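PDB 1VL4: pmbA-related protein from Thermotoga maritima, which is of uncertain function but may act as a metallopeptidase of the PmbA/TldD type. Local coordinates for residues E112-E117 / D284-P289; A188-P193 / S223-K228; S293-D298 / N335-G340; K360-G365 / Y392-G397; R417-V422 / P435-E440. All coordinates share one frame; numbering follows the deposited sequence. Where two conformers were deposited one is given.

Contact 1: E112-E117 / D284-P289; sequences EYREME and DLPYHP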
# COMPACT_ATOMS: atom_id res chain seq x y z
N GLU A 112 -6.18 34.52 9.10
CA GLU A 112 -6.10 34.73 7.65
C GLU A 112 -5.29 33.59 6.98
O GLU A 112 -4.27 33.12 7.52
CB GLU A 112 -5.39 36.03 7.30
CG GLU A 112 -6.07 37.26 7.87
CD GLU A 112 -5.44 38.59 7.35
OE1 GLU A 112 -4.53 38.59 6.43
OE2 GLU A 112 -5.87 39.64 7.91
N TYR A 113 -5.72 33.28 5.75
CA TYR A 113 -5.26 32.19 4.97
C TYR A 113 -4.84 32.78 3.67
O TYR A 113 -5.49 33.70 3.19
CB TYR A 113 -6.40 31.18 4.77
CG TYR A 113 -6.79 30.47 6.08
CD1 TYR A 113 -7.68 31.06 6.95
CD2 TYR A 113 -6.27 29.26 6.41
CE1 TYR A 113 -8.01 30.45 8.16
CE2 TYR A 113 -6.61 28.61 7.61
CZ TYR A 113 -7.48 29.25 8.48
OH TYR A 113 -7.81 28.67 9.67
N ARG A 114 -3.79 32.22 3.07
CA ARG A 114 -3.31 32.67 1.75
C ARG A 114 -4.33 32.25 0.70
O ARG A 114 -4.75 31.11 0.64
CB ARG A 114 -1.99 32.02 1.40
CG ARG A 114 -0.82 32.41 2.28
CD ARG A 114 0.55 31.93 1.64
NE ARG A 114 1.68 32.63 2.30
CZ ARG A 114 2.89 32.78 1.78
NH1 ARG A 114 3.18 32.25 0.61
NH2 ARG A 114 3.82 33.42 2.47
N GLU A 115 -4.66 33.19 -0.16
CA GLU A 115 -5.47 32.95 -1.37
C GLU A 115 -4.62 32.34 -2.47
O GLU A 115 -3.61 32.93 -2.84
CB GLU A 115 -6.07 34.25 -1.82
CG GLU A 115 -6.74 34.31 -3.23
CD GLU A 115 -7.87 33.31 -3.42
OE1 GLU A 115 -8.51 32.92 -2.40
OE2 GLU A 115 -8.13 32.93 -4.60
N MET A 116 -5.05 31.20 -3.01
CA MET A 116 -4.28 30.48 -4.03
C MET A 116 -5.22 29.80 -5.04
O MET A 116 -6.31 29.33 -4.66
CB MET A 116 -3.29 29.51 -3.40
CG MET A 116 -3.90 28.56 -2.47
SD MET A 116 -2.81 27.32 -1.71
CE MET A 116 -1.87 28.34 -0.56
N GLU A 117 -4.80 29.78 -6.31
CA GLU A 117 -5.61 29.25 -7.40
C GLU A 117 -5.33 27.77 -7.59
O GLU A 117 -4.61 27.38 -8.47
CB GLU A 117 -5.46 30.07 -8.73
CG GLU A 117 -6.70 29.78 -9.63
CD GLU A 117 -6.65 30.28 -11.08
OE1 GLU A 117 -5.55 30.35 -11.70
OE2 GLU A 117 -7.75 30.56 -11.61
N ASP A 284 9.67 25.40 2.48
CA ASP A 284 8.32 24.79 2.45
C ASP A 284 7.41 25.86 1.90
O ASP A 284 7.31 26.95 2.47
CB ASP A 284 7.89 24.36 3.86
CG ASP A 284 6.43 23.77 3.90
OD1 ASP A 284 5.89 23.41 2.83
OD2 ASP A 284 5.80 23.76 4.98
N LEU A 285 6.82 25.57 0.74
CA LEU A 285 5.97 26.52 0.03
C LEU A 285 4.52 26.05 0.10
O LEU A 285 4.24 24.91 -0.24
CB LEU A 285 6.38 26.60 -1.44
CG LEU A 285 7.20 27.74 -1.97
CD1 LEU A 285 8.42 28.12 -1.13
CD2 LEU A 285 7.55 27.41 -3.40
N PRO A 286 3.57 26.93 0.51
CA PRO A 286 2.13 26.54 0.45
C PRO A 286 1.59 26.24 -0.96
O PRO A 286 0.64 25.50 -1.13
CB PRO A 286 1.42 27.77 1.02
CG PRO A 286 2.49 28.48 1.86
CD PRO A 286 3.79 28.23 1.16
N TYR A 287 2.17 26.91 -1.94
CA TYR A 287 1.65 26.86 -3.28
C TYR A 287 2.72 26.94 -4.33
O TYR A 287 3.65 27.71 -4.22
CB TYR A 287 0.65 27.96 -3.48
CG TYR A 287 0.19 28.17 -4.90
CD1 TYR A 287 -0.90 27.45 -5.44
CD2 TYR A 287 0.78 29.15 -5.68
CE1 TYR A 287 -1.32 27.67 -6.77
CE2 TYR A 287 0.41 29.34 -6.99
CZ TYR A 287 -0.66 28.62 -7.52
OH TYR A 287 -1.03 28.95 -8.78
N HIS A 288 2.52 26.12 -5.37
CA HIS A 288 3.17 26.25 -6.66
C HIS A 288 2.10 25.84 -7.71
O HIS A 288 1.33 24.91 -7.48
CB HIS A 288 4.38 25.31 -6.73
CG HIS A 288 5.16 25.45 -8.00
ND1 HIS A 288 4.70 25.00 -9.22
CD2 HIS A 288 6.38 26.00 -8.24
CE1 HIS A 288 5.61 25.23 -10.15
NE2 HIS A 288 6.65 25.81 -9.57
N PRO A 289 2.03 26.55 -8.83
CA PRO A 289 1.04 26.27 -9.84
C PRO A 289 0.89 24.82 -10.29
O PRO A 289 -0.22 24.41 -10.53
CB PRO A 289 1.51 27.12 -11.03
CG PRO A 289 2.24 28.25 -10.40
CD PRO A 289 2.87 27.72 -9.17
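Two irregular loops meet here: Arg114, Met116 and Glu117, on the long link from helix 84-93 to helix 128-143, lie against Pro286 and Tyr287, where the chain has just left strand 282-285. Met116 is central. Its CG stands between the backbone N and the carbonyl carbon (chi1 54°), and a bend at chi3 (72°) brings CE to 3.7 Å from Pro286 CB. Nearer the backbone, Met116 CB lies 3.8 Å from Tyr287 CD1, and the two side chains run past each other in opposite directions. The sulfur adds a Met-aromatic contact, with Met116 SD 5.3 Å from the centroid of the Tyr287 ring and oblique to it. At the edge of that ring, near its plane, Tyr287 CE1 comes within 3.7 Å of Glu117 O. Arg114, extended from CG to NE, crosses the proline, its CD 4.0 Å from Pro286 CG, and its NH1 forms a salt bridge with Glu306. A flexible, polarisable methionine suits the uneven surface made by a proline and a tyrosine side by side. With no hydrogen bond between the segments, the junction rests on shape and dispersion, while the arginine's charge is answered by Glu306 outside it.

Contact 2: A188-P193 / S223-K228; sequences ARDANP and SLIGSK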
# COMPACT_ATOMS: atom_id res chain seq x y z
N ALA A 188 13.91 0.80 -24.92
CA ALA A 188 14.76 0.85 -26.11
C ALA A 188 15.58 -0.45 -26.28
O ALA A 188 15.94 -1.12 -25.31
CB ALA A 188 15.69 2.05 -26.04
N ARG A 189 15.82 -0.83 -27.53
CA ARG A 189 16.53 -2.03 -27.85
C ARG A 189 18.03 -1.91 -27.54
O ARG A 189 18.68 -1.00 -28.00
CB ARG A 189 16.36 -2.32 -29.33
CG ARG A 189 17.07 -3.56 -29.81
CD ARG A 189 16.93 -3.73 -31.28
NE ARG A 189 15.59 -4.13 -31.67
CZ ARG A 189 14.63 -3.30 -32.09
NH1 ARG A 189 14.84 -1.98 -32.25
NH2 ARG A 189 13.46 -3.79 -32.38
N ASP A 190 18.57 -2.86 -26.75
CA ASP A 190 20.00 -2.90 -26.46
C ASP A 190 20.39 -4.29 -25.91
O ASP A 190 19.51 -5.09 -25.59
CB ASP A 190 20.35 -1.77 -25.46
CG ASP A 190 21.83 -1.46 -25.39
OD1 ASP A 190 22.57 -1.84 -26.31
OD2 ASP A 190 22.25 -0.82 -24.39
N ALA A 191 21.69 -4.57 -25.80
CA ALA A 191 22.18 -5.81 -25.17
C ALA A 191 21.42 -6.21 -23.88
O ALA A 191 21.12 -7.39 -23.65
CB ALA A 191 23.65 -5.67 -24.88
N ASN A 192 21.18 -5.20 -23.05
CA ASN A 192 20.20 -5.23 -21.97
C ASN A 192 19.20 -4.15 -22.33
O ASN A 192 19.60 -3.02 -22.61
CB ASN A 192 20.83 -4.87 -20.62
CG ASN A 192 21.99 -5.78 -20.24
OD1 ASN A 192 21.83 -6.99 -20.16
ND2 ASN A 192 23.17 -5.19 -19.99
N PRO A 193 17.91 -4.46 -22.34
CA PRO A 193 16.95 -3.40 -22.69
C PRO A 193 17.01 -2.18 -21.77
O PRO A 193 17.19 -2.32 -20.56
CB PRO A 193 15.60 -4.11 -22.58
CG PRO A 193 15.91 -5.56 -22.74
CD PRO A 193 17.25 -5.75 -22.09
N SER A 223 18.88 7.14 -25.12
CA SER A 223 20.14 7.72 -24.71
C SER A 223 20.99 6.76 -23.88
O SER A 223 22.22 6.95 -23.78
CB SER A 223 19.90 9.02 -23.95
OG SER A 223 19.33 8.77 -22.70
N LEU A 224 20.36 5.74 -23.30
CA LEU A 224 21.07 4.71 -22.53
C LEU A 224 21.56 3.56 -23.40
O LEU A 224 22.24 2.64 -22.91
CB LEU A 224 20.19 4.17 -21.40
CG LEU A 224 19.80 5.20 -20.36
CD1 LEU A 224 18.77 4.58 -19.43
CD2 LEU A 224 21.02 5.71 -19.60
N ILE A 225 21.26 3.58 -24.70
CA ILE A 225 21.76 2.53 -25.57
C ILE A 225 23.27 2.67 -25.64
O ILE A 225 23.76 3.79 -25.84
CB ILE A 225 21.17 2.62 -26.97
CG1 ILE A 225 19.65 2.39 -26.92
CG2 ILE A 225 21.90 1.65 -27.93
CD1 ILE A 225 18.99 2.66 -28.26
N GLY A 226 23.97 1.55 -25.49
CA GLY A 226 25.43 1.51 -25.42
C GLY A 226 25.99 1.84 -24.04
O GLY A 226 27.16 2.19 -23.90
N SER A 227 25.15 1.75 -23.01
CA SER A 227 25.63 1.91 -21.66
C SER A 227 26.76 0.93 -21.37
O SER A 227 26.86 -0.12 -21.99
CB SER A 227 24.50 1.75 -20.65
OG SER A 227 23.67 2.90 -20.65
N LYS A 228 27.63 1.34 -20.46
CA LYS A 228 28.76 0.55 -20.00
C LYS A 228 28.77 0.76 -18.50
O LYS A 228 28.28 1.77 -18.02
CB LYS A 228 30.06 1.08 -20.60
CG LYS A 228 30.05 1.16 -22.13
CD LYS A 228 31.34 1.73 -22.70
CE LYS A 228 32.47 0.71 -22.70
NZ LYS A 228 32.19 -0.52 -23.51
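Asp190 and Gly226 form the one hydrogen bond between these two loops. Gly226 N donates to Asp190 OD2 over 3.1 Å at an N-H...O angle of 154°, meeting the oxygen from above the carboxylate plane, 47° out of it. The carboxylate reaches the turn because Asp190 CG lies anti to the backbone N (chi1 -164°). The same OD2 is in a salt bridge with Arg194, at the start of strand 194-202, so one oxygen ties the loop 188-193 both to its own next strand and to the turn. The apolar part belongs to Ile225. Its CD1 sits 4.0 Å from Ala188 CB and 3.7 Å from Arg189 O, and its CG2 lies 3.9 Å from Asp190 OD1, so a branched side chain fills the angle between alanine and aspartate. Within 223-228, Leu224 O accepts twice, from Ser227 N at 3.0 Å and from Ser227 OG at 2.7 Å, which makes serine a fitting last residue. Gly226 takes the third position, at a positive phi that glycine adopts easily. The backbone bond and this phi mark a type II beta turn from Leu224 to Ser227, here following helix 210-223 and held by an aspartate from the connection between two strands.

Contact 3: S293-D298 / N335-G340; sequences SSTPFD and NGFVGG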
# COMPACT_ATOMS: atom_id res chain seq x y z
N SER A 293 -0.47 19.19 -4.34
CA SER A 293 -0.79 19.20 -2.93
C SER A 293 -0.94 20.60 -2.31
O SER A 293 -1.28 20.69 -1.14
CB SER A 293 0.24 18.43 -2.16
OG SER A 293 0.09 17.05 -2.58
N SER A 294 -0.78 21.66 -3.11
CA SER A 294 -0.88 23.04 -2.64
C SER A 294 -2.22 23.24 -1.95
O SER A 294 -3.23 22.75 -2.43
CB SER A 294 -0.68 24.02 -3.77
OG SER A 294 0.62 23.92 -4.39
N THR A 295 -2.21 23.90 -0.78
CA THR A 295 -3.41 24.07 0.02
C THR A 295 -3.15 25.21 0.98
O THR A 295 -2.02 25.41 1.37
CB THR A 295 -3.76 22.79 0.81
OG1 THR A 295 -4.95 23.01 1.60
CG2 THR A 295 -2.60 22.33 1.72
N PRO A 296 -4.18 26.01 1.27
CA PRO A 296 -4.09 27.10 2.23
C PRO A 296 -4.17 26.69 3.70
O PRO A 296 -3.93 27.52 4.55
CB PRO A 296 -5.27 27.99 1.84
CG PRO A 296 -6.20 27.09 1.22
CD PRO A 296 -5.48 26.00 0.56
N PHE A 297 -4.49 25.42 4.00
CA PHE A 297 -4.55 24.98 5.39
C PHE A 297 -4.21 23.56 5.50
O PHE A 297 -4.38 22.76 4.52
CB PHE A 297 -5.89 25.37 6.05
CG PHE A 297 -7.12 24.82 5.33
CD1 PHE A 297 -7.52 23.50 5.53
CD2 PHE A 297 -7.84 25.61 4.47
CE1 PHE A 297 -8.63 22.99 4.92
CE2 PHE A 297 -8.94 25.12 3.81
CZ PHE A 297 -9.35 23.82 4.01
N ASP A 298 -3.65 23.22 6.66
CA ASP A 298 -3.36 21.83 6.99
C ASP A 298 -4.62 21.05 7.49
O ASP A 298 -5.74 21.56 7.45
CB ASP A 298 -2.11 21.75 7.94
CG ASP A 298 -2.39 22.21 9.34
OD1 ASP A 298 -3.58 22.36 9.69
OD2 ASP A 298 -1.41 22.37 10.12
N ASN A 335 1.76 22.49 9.24
CA ASN A 335 2.24 21.23 8.65
C ASN A 335 1.60 19.97 9.25
O ASN A 335 2.10 18.85 9.02
CB ASN A 335 3.78 21.23 8.75
CG ASN A 335 4.39 22.34 7.91
OD1 ASN A 335 4.75 23.43 8.41
ND2 ASN A 335 4.48 22.08 6.61
N GLY A 336 0.47 20.14 9.96
CA GLY A 336 -0.16 19.03 10.66
C GLY A 336 -1.12 18.36 9.70
O GLY A 336 -2.25 18.81 9.52
N PHE A 337 -0.62 17.32 9.04
CA PHE A 337 -1.42 16.56 8.08
C PHE A 337 -1.66 15.14 8.61
O PHE A 337 -0.93 14.65 9.48
CB PHE A 337 -0.72 16.52 6.70
CG PHE A 337 -0.70 17.85 6.02
CD1 PHE A 337 -1.79 18.26 5.28
CD2 PHE A 337 0.41 18.70 6.10
CE1 PHE A 337 -1.78 19.46 4.65
CE2 PHE A 337 0.40 19.96 5.49
CZ PHE A 337 -0.65 20.33 4.74
N VAL A 338 -2.73 14.52 8.13
CA VAL A 338 -3.04 13.16 8.52
C VAL A 338 -1.89 12.26 8.07
O VAL A 338 -1.43 12.32 6.93
CB VAL A 338 -4.41 12.67 7.93
CG1 VAL A 338 -5.57 13.60 8.33
CG2 VAL A 338 -4.35 12.56 6.41
N GLY A 339 -1.36 11.46 8.95
CA GLY A 339 -0.28 10.57 8.52
C GLY A 339 1.09 11.05 8.94
O GLY A 339 2.04 10.27 8.97
N GLY A 340 1.19 12.31 9.31
CA GLY A 340 2.47 12.83 9.68
C GLY A 340 2.61 14.29 9.32
O GLY A 340 1.99 14.79 8.36
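Asp298 leans across to Gly336 and Phe337, and its side chain meets something at every atom. CB sits over one face of the Phe337 ring, offset toward the rim, in a CH-pi contact 4.0 Å from the centroid and 17° off the normal. Asp298 CB is also 3.3 Å from Gly336 O. CG stands between the backbone N and the carbonyl carbon (chi1 73°), lying 3.4 Å from that same Gly336 O. At the tip the two oxygens part company: OD2 accepts from Gly336 N over 2.9 Å, the donor standing above the carboxylate plane, whereas OD1 takes the backbone N-H groups of Glu300 and Val302. Replacing Asp298 by an alanine would probably leave these three N-H groups without their acceptor, loosening the turn after it and removing the one side-chain bond to Gly336, although CB could still rest on the ring. The phenylalanine is met at its edge by Thr295, whose CG2 comes tip to tip with Phe337 CZ at 4.1 Å. Thr295 OG1 donates to Phe297 O over 3.0 Å, meeting a lone pair of that oxygen in the carbonyl plane. Beyond the ring, Gly340 N returns to Phe337 O at 3.2 Å, with Gly339 at a positive phi. An Asx turn, from Asp298 OD1 to the N-H of Glu300, thus faces a type II beta turn that links the two short strands 336-337 and 340-341.

Contact 4: K360-G365 / Y392-G397; sequences KEMDRG and YWVENG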
# COMPACT_ATOMS: atom_id res chain seq x y z
N LYS A 360 29.40 21.27 -17.88
CA LYS A 360 30.64 21.94 -18.21
C LYS A 360 31.44 22.17 -16.94
O LYS A 360 32.65 21.86 -16.89
CB LYS A 360 30.35 23.26 -18.93
CG LYS A 360 30.49 23.28 -20.46
CD LYS A 360 29.84 22.09 -21.15
CE LYS A 360 30.28 21.99 -22.60
NZ LYS A 360 31.75 21.74 -22.75
N GLU A 361 30.80 22.70 -15.90
CA GLU A 361 31.53 22.93 -14.63
C GLU A 361 32.05 21.64 -14.00
O GLU A 361 33.16 21.62 -13.49
CB GLU A 361 30.64 23.61 -13.60
CG GLU A 361 30.19 25.00 -13.95
CD GLU A 361 31.18 26.04 -13.52
OE1 GLU A 361 32.32 25.66 -13.17
OE2 GLU A 361 30.81 27.23 -13.55
N MET A 362 31.23 20.58 -13.98
CA MET A 362 31.68 19.31 -13.46
C MET A 362 32.85 18.75 -14.27
O MET A 362 33.80 18.21 -13.69
CB MET A 362 30.55 18.28 -13.48
CG MET A 362 31.02 16.90 -12.93
SD MET A 362 29.70 15.70 -12.74
CE MET A 362 29.28 15.41 -14.46
N ASP A 363 32.72 18.83 -15.59
CA ASP A 363 33.71 18.44 -16.58
C ASP A 363 33.97 16.93 -16.70
O ASP A 363 34.13 16.41 -17.81
CB ASP A 363 35.03 19.17 -16.34
CG ASP A 363 36.10 18.77 -17.35
OD1 ASP A 363 35.92 19.11 -18.54
OD2 ASP A 363 37.09 18.10 -16.98
N ARG A 364 34.10 16.25 -15.58
CA ARG A 364 34.32 14.81 -15.60
C ARG A 364 33.68 14.12 -14.39
O ARG A 364 33.94 14.46 -13.26
CB ARG A 364 35.80 14.54 -15.67
CG ARG A 364 36.17 13.12 -15.96
CD ARG A 364 37.67 13.05 -16.16
NE ARG A 364 38.12 11.69 -16.36
CZ ARG A 364 38.24 10.79 -15.38
NH1 ARG A 364 37.93 11.10 -14.13
NH2 ARG A 364 38.66 9.56 -15.67
N GLY A 365 32.82 13.15 -14.63
CA GLY A 365 32.04 12.62 -13.54
C GLY A 365 30.79 11.88 -13.99
O GLY A 365 30.66 11.55 -15.17
N TYR A 392 24.92 8.57 -16.64
CA TYR A 392 25.82 8.74 -17.78
C TYR A 392 27.22 9.05 -17.24
O TYR A 392 27.35 9.57 -16.13
CB TYR A 392 25.33 9.93 -18.63
CG TYR A 392 23.94 9.72 -19.16
CD1 TYR A 392 22.84 9.95 -18.35
CD2 TYR A 392 23.71 9.20 -20.44
CE1 TYR A 392 21.55 9.70 -18.79
CE2 TYR A 392 22.39 8.96 -20.91
CZ TYR A 392 21.33 9.21 -20.07
OH TYR A 392 20.01 9.00 -20.46
N TRP A 393 28.23 8.79 -18.07
CA TRP A 393 29.61 9.21 -17.84
C TRP A 393 29.83 10.50 -18.66
O TRP A 393 29.39 10.61 -19.81
CB TRP A 393 30.60 8.13 -18.29
CG TRP A 393 32.02 8.56 -18.07
CD1 TRP A 393 32.94 8.90 -19.03
CD2 TRP A 393 32.66 8.77 -16.81
NE1 TRP A 393 34.11 9.28 -18.43
CE2 TRP A 393 33.95 9.24 -17.07
CE3 TRP A 393 32.25 8.63 -15.48
CZ2 TRP A 393 34.86 9.53 -16.05
CZ3 TRP A 393 33.15 8.93 -14.47
CH2 TRP A 393 34.42 9.37 -14.76
N VAL A 394 30.49 11.48 -18.04
CA VAL A 394 30.80 12.73 -18.67
C VAL A 394 32.31 12.85 -18.74
O VAL A 394 32.99 12.60 -17.76
CB VAL A 394 30.23 13.90 -17.83
CG1 VAL A 394 30.63 15.27 -18.40
CG2 VAL A 394 28.73 13.78 -17.72
N GLU A 395 32.83 13.19 -19.90
CA GLU A 395 34.21 13.65 -20.01
C GLU A 395 34.26 14.91 -20.87
O GLU A 395 33.52 15.05 -21.84
CB GLU A 395 35.17 12.58 -20.52
CG GLU A 395 34.51 11.42 -21.21
CD GLU A 395 35.50 10.32 -21.60
OE1 GLU A 395 36.60 10.25 -21.00
OE2 GLU A 395 35.16 9.53 -22.52
N ASN A 396 35.15 15.81 -20.49
CA ASN A 396 35.29 17.10 -21.13
C ASN A 396 34.01 17.87 -21.23
O ASN A 396 33.80 18.54 -22.23
CB ASN A 396 35.92 16.94 -22.51
CG ASN A 396 37.31 16.42 -22.42
OD1 ASN A 396 38.16 17.02 -21.75
ND2 ASN A 396 37.56 15.25 -23.05
N GLY A 397 33.15 17.77 -20.21
CA GLY A 397 31.92 18.56 -20.16
C GLY A 397 30.77 18.09 -21.04
O GLY A 397 29.76 18.80 -21.20
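Asp363 and Gly397 are joined by a backbone bond, Gly397 N giving its hydrogen to Asp363 O over 2.9 Å at 161°. Asn396 N is equally close to that oxygen, but its angle is too poor for a bond. Gly365 is satisfied at both ends by Val394: Gly365 N donates to Val394 O over 3.2 Å, and Val394 N to Gly365 O over 2.9 Å, an antiparallel hydrogen-bonded pair. Gly397 O is less fortunate, for it is buried without a polar partner, and Lys360 CD lies only 3.3 Å from it. Gly365 O also stands 3.3 Å above the plane of the Trp393 ring, near its rim. At the edge of that indole, Arg364 presents the face of its guanidinium, with CZ 3.7 Å from Trp393 CZ2 and the two planes at 88°. On the buried side Met362 CE packs on Val394 CG2. Glycine is needed at Gly365, since a CB there would strike Met362 SD, and at Gly397 it would crowd Lys360 NZ. Helix 355-362 thus hands the chain to strand 365-372 beside the end of strand 384-395, where Asn396 and Gly397, both at positive phi, have the angles of the type I' turn common in tight beta hairpins.

Contact 5: R417-V422 / P435-E440; sequences RKIVLV and PSVLVE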
# COMPACT_ATOMS: atom_id res chain seq x y z
N ARG A 417 25.68 18.60 2.29
CA ARG A 417 26.93 19.33 2.54
C ARG A 417 27.76 19.50 1.29
O ARG A 417 28.46 20.48 1.16
CB ARG A 417 27.84 18.63 3.59
CG ARG A 417 27.33 18.61 5.01
CD ARG A 417 27.44 19.96 5.66
NE ARG A 417 28.82 20.28 6.03
CZ ARG A 417 29.28 21.50 6.27
NH1 ARG A 417 30.55 21.66 6.61
NH2 ARG A 417 28.50 22.58 6.13
N LYS A 418 27.72 18.51 0.40
CA LYS A 418 28.55 18.47 -0.80
C LYS A 418 27.86 19.01 -2.04
O LYS A 418 28.40 18.94 -3.13
CB LYS A 418 29.00 17.04 -1.04
CG LYS A 418 29.95 16.56 0.07
CD LYS A 418 30.58 15.20 -0.21
CE LYS A 418 29.57 14.05 -0.17
NZ LYS A 418 30.31 12.74 -0.36
N ILE A 419 26.67 19.55 -1.91
CA ILE A 419 26.09 20.25 -3.08
C ILE A 419 26.85 21.60 -3.24
O ILE A 419 26.71 22.50 -2.44
CB ILE A 419 24.57 20.44 -2.98
CG1 ILE A 419 23.87 19.06 -3.11
CG2 ILE A 419 24.07 21.37 -4.12
CD1 ILE A 419 22.39 19.04 -2.63
N VAL A 420 27.68 21.68 -4.27
CA VAL A 420 28.48 22.88 -4.47
C VAL A 420 27.88 23.86 -5.50
O VAL A 420 28.22 25.03 -5.48
CB VAL A 420 29.97 22.51 -4.83
CG1 VAL A 420 30.59 21.69 -3.71
CG2 VAL A 420 30.09 21.76 -6.16
N LEU A 421 27.02 23.38 -6.38
CA LEU A 421 26.32 24.21 -7.36
C LEU A 421 24.94 23.68 -7.66
O LEU A 421 24.75 22.47 -7.79
CB LEU A 421 27.07 24.23 -8.68
CG LEU A 421 28.29 25.13 -8.90
CD1 LEU A 421 28.88 24.77 -10.27
CD2 LEU A 421 27.93 26.62 -8.78
N VAL A 422 24.00 24.62 -7.81
CA VAL A 422 22.57 24.34 -7.98
C VAL A 422 22.12 24.95 -9.31
O VAL A 422 22.41 26.10 -9.60
CB VAL A 422 21.76 24.90 -6.80
CG1 VAL A 422 20.28 24.57 -6.90
CG2 VAL A 422 22.34 24.38 -5.45
N PRO A 435 15.70 21.67 -8.86
CA PRO A 435 16.56 21.65 -10.04
C PRO A 435 17.59 20.54 -9.94
O PRO A 435 17.58 19.76 -9.01
CB PRO A 435 17.23 23.01 -9.97
CG PRO A 435 17.46 23.19 -8.50
CD PRO A 435 16.30 22.51 -7.80
N SER A 436 18.44 20.42 -10.94
CA SER A 436 19.59 19.55 -10.88
C SER A 436 20.62 20.21 -9.93
O SER A 436 20.56 21.41 -9.71
CB SER A 436 20.17 19.35 -12.28
OG SER A 436 19.19 18.87 -13.19
N VAL A 437 21.49 19.39 -9.35
CA VAL A 437 22.61 19.84 -8.53
C VAL A 437 23.89 19.10 -8.87
O VAL A 437 23.86 17.94 -9.39
CB VAL A 437 22.35 19.64 -7.00
CG1 VAL A 437 21.14 20.44 -6.56
CG2 VAL A 437 22.20 18.12 -6.65
N LEU A 438 25.00 19.78 -8.61
CA LEU A 438 26.33 19.19 -8.61
C LEU A 438 26.81 18.88 -7.18
O LEU A 438 26.92 19.77 -6.32
CB LEU A 438 27.32 20.12 -9.31
CG LEU A 438 28.75 19.59 -9.29
CD1 LEU A 438 28.86 18.19 -9.94
CD2 LEU A 438 29.65 20.61 -9.96
N VAL A 439 27.05 17.59 -6.96
CA VAL A 439 27.51 17.05 -5.68
C VAL A 439 29.02 16.77 -5.85
O VAL A 439 29.46 16.05 -6.79
CB VAL A 439 26.70 15.76 -5.27
CG1 VAL A 439 27.11 15.24 -3.89
CG2 VAL A 439 25.23 15.97 -5.31
N GLU A 440 29.82 17.35 -4.96
CA GLU A 440 31.28 17.26 -5.03
C GLU A 440 31.82 15.86 -5.31
O GLU A 440 32.73 15.65 -6.18
CB GLU A 440 31.88 17.76 -3.72
CG GLU A 440 33.42 17.79 -3.68
CD GLU A 440 34.05 19.01 -4.34
OE1 GLU A 440 33.43 19.61 -5.25
OE2 GLU A 440 35.20 19.34 -3.95
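Lys418 O receives the N-H of Glu440 over 2.8 Å in a nearly straight bond (168°), equalled in length by Leu438 N to Leu421 O. Between them Val420 N donates to Leu438 O over 2.9 Å. Strands 419-422 and 437-444 run antiparallel in a mixed sheet, but Ile419 pairs with Val439 and Leu421 with Leu438, so Val420 is the extra residue of a beta bulge. Leu421 N, buried by the contact, finds no partner in the model. On one face Ile419 packs against two valines. Its CG2, anti to the backbone N, lies 3.8 Å from Val437 CB, while CG1 touches Val439 CG2 at 4.0 Å. Val422 continues the row, its CG1 only 3.5 Å from Pro435 CG, and Leu348 of strand 345-348 closes over Val422, Val437 and Pro435. An alanine at Ile419 would probably open a gap beside Val437 and Val439 and leave both valines freer to shift. On the other face Leu421 packs on Leu358 of helix 355-362 and Leu438 on its Met362. At the bulge Val420 CG2 meets Leu438 CD2 at 4.0 Å, crossing it obliquely. Lys418 lays its CB against Val439 CG1 at 3.9 Å and sends NZ away to Val441 O, so its apolar stem and charged tip serve different neighbours. Beta-branched residues fit these strands, their bulk close to the backbone. The chemistry implies a division of labour: backbone bonds fix the bulged register, and hydrocarbon on the two faces holds the strands to strand 345-348 and helix 355-362.

In the fold
Contacts 3 and 5 are buried, contact 1 lies at the surface, and contacts 2 and 4 are partly buried. Contacts 1 and 3 are neighbours: Asp284 is hydrogen-bonded to Asn335 and His288 to Ser294, so strand 282-285 and the loop that leaves it serve both. Contacts 4 and 5 share a sheet and helix 355-362, Met362 packing on Leu438 and Glu361 on Leu421. Contact 2, some 43 Å from contact 1 between centres, reaches contact 4 through Leu224 and Tyr392. Chemistry follows place: packing without a hydrogen bond between the segments in contact 1, carboxylate-to-backbone bonds in the loops of contacts 2 and 3, and strand pairing in contacts 4 and 5.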